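Long-range contact in glutathione S-transferase 2 (Heligmosomoides polygyrus, PDB 1TW9), which probably catalyses the conjugation of glutathione to electrophilic substrates, releasing a halide and forming an S-substituted glutathione: residues A[44-56]-A[60-72]. Residues are numbered along the deposited sequence; the frame is centred on the assembly and turned at random.
Sequences ATFPFGQVPVLEV and QLAQSQAICRYLA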
loop_
_atom_site.group_PDB
_atom_site.type_symbol
_atom_site.label_atom_id
_atom_site.label_comp_id
_atom_site.label_asym_id
_atom_site.label_seq_id
_atom_site.Cartn_x
_atom_site.Cartn_y
_atom_site.Cartn_z
ATOM N N ALA A 44 11.113 19.759 -4.306
ATOM C CA ALA A 44 9.850 20.490 -4.368
ATOM C C ALA A 44 8.987 20.080 -5.583
ATOM O O ALA A 44 7.797 20.381 -5.593
ATOM C CB ALA A 44 10.101 21.964 -4.387
ATOM N N THR A 45 9.581 19.414 -6.589
ATOM C CA THR A 45 8.884 19.086 -7.841
ATOM C C THR A 45 8.189 17.722 -7.734
ATOM O O THR A 45 7.411 17.372 -8.604
ATOM C CB THR A 45 9.845 19.043 -9.090
ATOM O OG1 THR A 45 10.714 17.900 -9.026
ATOM C CG2 THR A 45 10.802 20.285 -9.205
ATOM N N PHE A 46 8.488 16.964 -6.686
ATOM C CA PHE A 46 7.904 15.611 -6.539
ATOM C C PHE A 46 6.652 15.711 -5.669
ATOM O O PHE A 46 6.623 16.519 -4.727
ATOM C CB PHE A 46 8.914 14.639 -5.948
ATOM C CG PHE A 46 10.197 14.563 -6.725
ATOM C CD1 PHE A 46 11.412 14.752 -6.096
ATOM C CD2 PHE A 46 10.199 14.340 -8.069
ATOM C CE1 PHE A 46 12.583 14.636 -6.807
ATOM C CE2 PHE A 46 11.371 14.247 -8.769
ATOM C CZ PHE A 46 12.563 14.435 -8.134
ATOM N N PRO A 47 5.649 14.876 -5.992
ATOM C CA PRO A 47 4.344 14.965 -5.338
ATOM C C PRO A 47 4.360 14.998 -3.821
ATOM O O PRO A 47 3.636 15.793 -3.207
ATOM C CB PRO A 47 3.628 13.746 -5.854
ATOM C CG PRO A 47 4.171 13.571 -7.253
ATOM C CD PRO A 47 5.650 13.837 -7.021
ATOM N N PHE A 48 5.224 14.209 -3.202
ATOM C CA PHE A 48 5.345 14.190 -1.781
ATOM C C PHE A 48 6.790 14.440 -1.330
ATOM O O PHE A 48 7.211 13.986 -0.268
ATOM C CB PHE A 48 4.837 12.887 -1.218
ATOM C CG PHE A 48 3.458 12.542 -1.724
ATOM C CD1 PHE A 48 3.315 11.558 -2.691
ATOM C CD2 PHE A 48 2.347 13.222 -1.259
ATOM C CE1 PHE A 48 2.066 11.266 -3.205
ATOM C CE2 PHE A 48 1.066 12.920 -1.732
ATOM C CZ PHE A 48 0.939 11.959 -2.713
ATOM N N GLY A 49 7.522 15.159 -2.148
ATOM C CA GLY A 49 8.920 15.540 -1.808
ATOM C C GLY A 49 9.921 14.386 -1.793
ATOM O O GLY A 49 10.995 14.471 -1.171
ATOM N N GLN A 50 9.569 13.273 -2.431
ATOM C CA GLN A 50 10.395 12.072 -2.386
ATOM C C GLN A 50 10.435 11.368 -3.718
ATOM O O GLN A 50 9.628 11.656 -4.620
ATOM C CB GLN A 50 9.873 11.076 -1.407
ATOM C CG GLN A 50 9.702 11.566 -0.030
ATOM C CD GLN A 50 8.744 10.647 0.656
ATOM O OE1 GLN A 50 7.540 10.658 0.365
ATOM N NE2 GLN A 50 9.254 9.804 1.478
ATOM N N VAL A 51 11.337 10.406 -3.780
ATOM C CA VAL A 51 11.470 9.524 -4.928
ATOM C C VAL A 51 11.305 8.093 -4.382
ATOM O O VAL A 51 11.451 7.859 -3.169
ATOM C CB VAL A 51 12.812 10.013 -5.533
ATOM C CG1 VAL A 51 14.064 9.320 -5.033
ATOM C CG2 VAL A 51 12.744 10.720 -6.870
ATOM N N PRO A 52 10.827 7.158 -5.192
ATOM C CA PRO A 52 10.755 7.238 -6.627
ATOM C C PRO A 52 9.509 7.949 -7.105
ATOM O O PRO A 52 8.522 8.038 -6.375
ATOM C CB PRO A 52 10.582 5.773 -7.011
ATOM C CG PRO A 52 9.882 5.197 -5.869
ATOM C CD PRO A 52 10.607 5.782 -4.730
ATOM N N VAL A 53 9.599 8.483 -8.307
ATOM C CA VAL A 53 8.450 9.028 -8.974
ATOM C C VAL A 53 8.507 8.522 -10.391
ATOM O O VAL A 53 9.550 8.660 -11.066
ATOM C CB VAL A 53 8.496 10.578 -8.973
ATOM C CG1 VAL A 53 7.406 11.205 -9.847
ATOM C CG2 VAL A 53 8.351 11.100 -7.573
ATOM N N LEU A 54 7.346 8.076 -10.888
ATOM C CA LEU A 54 7.193 7.672 -12.278
ATOM C C LEU A 54 6.546 8.812 -13.022
ATOM O O LEU A 54 5.633 9.401 -12.488
ATOM C CB LEU A 54 6.257 6.446 -12.327
ATOM C CG LEU A 54 5.911 5.901 -13.720
ATOM C CD1 LEU A 54 7.139 5.257 -14.350
ATOM C CD2 LEU A 54 4.732 5.003 -13.577
ATOM N N GLU A 55 6.965 9.103 -14.237
ATOM C CA GLU A 55 6.171 9.874 -15.162
ATOM C C GLU A 55 5.676 8.980 -16.278
ATOM O O GLU A 55 6.476 8.252 -16.893
ATOM C CB GLU A 55 6.972 11.002 -15.764
ATOM C CG GLU A 55 7.350 12.033 -14.721
ATOM C CD GLU A 55 7.887 13.320 -15.303
ATOM O OE1 GLU A 55 7.904 13.476 -16.552
ATOM O OE2 GLU A 55 8.262 14.198 -14.498
ATOM N N VAL A 56 4.385 9.093 -16.580
ATOM C CA VAL A 56 3.772 8.416 -17.707
ATOM C C VAL A 56 3.320 9.491 -18.666
ATOM O O VAL A 56 2.437 10.278 -18.354
ATOM C CB VAL A 56 2.539 7.604 -17.311
ATOM C CG1 VAL A 56 2.065 6.854 -18.547
ATOM C CG2 VAL A 56 2.878 6.630 -16.259
ATOM N N GLN A 60 3.060 12.748 -13.313
ATOM C CA GLN A 60 3.769 12.131 -12.186
ATOM C C GLN A 60 2.879 11.226 -11.348
ATOM O O GLN A 60 1.733 11.565 -11.061
ATOM C CB GLN A 60 4.347 13.171 -11.240
ATOM C CG GLN A 60 5.360 14.095 -11.806
ATOM C CD GLN A 60 5.848 15.029 -10.760
ATOM O OE1 GLN A 60 5.023 15.728 -10.154
ATOM N NE2 GLN A 60 7.183 15.072 -10.533
ATOM N N LEU A 61 3.484 10.142 -10.896
ATOM C CA LEU A 61 2.905 9.224 -9.950
ATOM C C LEU A 61 3.995 8.830 -8.957
ATOM O O LEU A 61 5.034 8.249 -9.363
ATOM C CB LEU A 61 2.426 7.969 -10.649
ATOM C CG LEU A 61 1.937 6.772 -9.749
ATOM C CD1 LEU A 61 0.712 7.169 -8.901
ATOM C CD2 LEU A 61 1.667 5.516 -10.525
ATOM N N ALA A 62 3.728 9.127 -7.696
ATOM C CA ALA A 62 4.710 8.878 -6.641
ATOM C C ALA A 62 4.304 7.622 -5.851
ATOM O O ALA A 62 3.242 7.058 -6.052
ATOM C CB ALA A 62 4.812 10.049 -5.710
ATOM N N GLN A 63 5.201 7.206 -4.972
ATOM C CA GLN A 63 5.006 6.159 -3.972
ATOM C C GLN A 63 5.277 4.774 -4.609
ATOM O O GLN A 63 4.586 4.307 -5.495
ATOM C CB GLN A 63 3.679 6.210 -3.274
ATOM C CG GLN A 63 3.399 7.480 -2.494
ATOM C CD GLN A 63 4.175 7.561 -1.220
ATOM O OE1 GLN A 63 4.282 8.620 -0.627
ATOM N NE2 GLN A 63 4.758 6.443 -0.814
ATOM N N SER A 64 6.322 4.129 -4.083
ATOM C CA SER A 64 6.829 2.856 -4.577
ATOM C C SER A 64 5.784 1.829 -4.921
ATOM O O SER A 64 5.726 1.323 -5.999
ATOM C CB SER A 64 7.761 2.239 -3.480
ATOM O OG SER A 64 8.425 1.159 -4.080
ATOM N N GLN A 65 4.963 1.464 -3.946
ATOM C CA GLN A 65 4.010 0.400 -4.206
ATOM C C GLN A 65 2.908 0.880 -5.164
ATOM O O GLN A 65 2.393 0.087 -5.930
ATOM C CB GLN A 65 3.366 -0.132 -2.942
ATOM C CG GLN A 65 4.325 -1.062 -2.221
ATOM C CD GLN A 65 3.788 -2.003 -1.185
ATOM O OE1 GLN A 65 2.565 -2.083 -0.860
ATOM N NE2 GLN A 65 4.765 -2.685 -0.533
ATOM N N ALA A 66 2.556 2.164 -5.149
ATOM C CA ALA A 66 1.520 2.680 -6.091
ATOM C C ALA A 66 2.004 2.567 -7.560
ATOM O O ALA A 66 1.267 2.220 -8.438
ATOM C CB ALA A 66 1.179 4.062 -5.773
ATOM N N ILE A 67 3.256 2.900 -7.715
ATOM C CA ILE A 67 3.977 2.787 -8.961
ATOM C C ILE A 67 4.013 1.325 -9.457
ATOM O O ILE A 67 3.651 1.030 -10.606
ATOM C CB ILE A 67 5.369 3.394 -8.824
ATOM C CG1 ILE A 67 5.308 4.929 -8.672
ATOM C CG2 ILE A 67 6.177 3.012 -10.025
ATOM C CD1 ILE A 67 6.655 5.476 -8.313
ATOM N N CYS A 68 4.441 0.412 -8.598
ATOM C CA CYS A 68 4.600 -1.012 -8.970
ATOM C C CYS A 68 3.244 -1.582 -9.342
ATOM O O CYS A 68 3.136 -2.250 -10.313
ATOM C CB CYS A 68 5.162 -1.794 -7.794
ATOM S SG CYS A 68 6.885 -1.390 -7.658
ATOM N N ARG A 69 2.218 -1.324 -8.523
ATOM C CA ARG A 69 0.872 -1.878 -8.784
ATOM C C ARG A 69 0.340 -1.328 -10.080
ATOM O O ARG A 69 -0.156 -2.063 -10.898
ATOM C CB ARG A 69 -0.042 -1.572 -7.661
ATOM C CG ARG A 69 -1.428 -2.113 -7.788
ATOM C CD ARG A 69 -2.404 -1.735 -6.698
ATOM N NE ARG A 69 -1.892 -2.009 -5.383
ATOM C CZ ARG A 69 -1.236 -1.165 -4.595
ATOM N NH1 ARG A 69 -1.124 0.141 -4.882
ATOM N NH2 ARG A 69 -0.779 -1.625 -3.431
ATOM N N TYR A 70 0.528 -0.051 -10.315
ATOM C CA TYR A 70 0.114 0.563 -11.575
ATOM C C TYR A 70 0.764 -0.106 -12.815
ATOM O O TYR A 70 0.096 -0.486 -13.762
ATOM C CB TYR A 70 0.416 2.066 -11.554
ATOM C CG TYR A 70 0.251 2.719 -12.917
ATOM C CD1 TYR A 70 -1.036 3.037 -13.394
ATOM C CD2 TYR A 70 1.319 3.007 -13.744
ATOM C CE1 TYR A 70 -1.228 3.510 -14.598
ATOM C CE2 TYR A 70 1.098 3.515 -14.926
ATOM C CZ TYR A 70 -0.142 3.838 -15.346
ATOM O OH TYR A 70 -0.243 4.351 -16.652
ATOM N N LEU A 71 2.095 -0.184 -12.789
ATOM C CA LEU A 71 2.869 -0.825 -13.838
ATOM C C LEU A 71 2.478 -2.248 -13.973
ATOM O O LEU A 71 2.240 -2.735 -15.063
ATOM C CB LEU A 71 4.336 -0.693 -13.538
ATOM C CG LEU A 71 4.898 0.691 -13.674
ATOM C CD1 LEU A 71 6.360 0.705 -13.216
ATOM C CD2 LEU A 71 4.672 1.341 -15.080
ATOM N N ALA A 72 2.300 -2.931 -12.843
ATOM C CA ALA A 72 1.903 -4.362 -12.882
ATOM C C ALA A 72 0.530 -4.634 -13.491
ATOM O O ALA A 72 0.382 -5.486 -14.304
ATOM C CB ALA A 72 1.998 -4.982 -11.523
HETATM O O HOH W 1 7.951 7.916 -3.730
HETATM O O HOH W 2 9.117 13.522 -11.890
#
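Gln60, long and ending in a donor amide, reaches from the edge strand of the hairpin to the preceding loop, its NE2 donating to Thr45 O (3.0 Å) from above the carbonyl plane. With CG beside the backbone N (chi1 -62°) and the chain extended beyond, its methylenes run past Val53 CG1, and a water relays NE2 to Glu55 OE2. With an alanine here, Thr45 O and that water would probably lose their amide partner and a gap would open beside Pro47 CD. Leu61 and Leu54 form an antiparallel hydrogen-bonded pair, Leu54 N to Leu61 O and Leu61 N to Leu54 O, both 2.8 Å. The small methyl of Ala62 touches Pro47 CB and meets the Phe48 ring at its edge, CB lying 3.7 Å from CD1. At the N-cap residue Gln63 a water joins its N to Pro52 O. Pro52 follows the cis peptide bond characteristic of the thioredoxin-like fold, which in related transferases lies beside the glutathione site; branched Ile67 and Leu54 fill the strand-helix interface. Leu54 CD2 lies 4.0 Å from both Tyr70 CD2 and Leu71 CD2. Thus Gln60's amide and packing on Ala62 hold the loop, backbone bonds and a water join the strands, and apolar packing fixes helix 64-75 against the sheet.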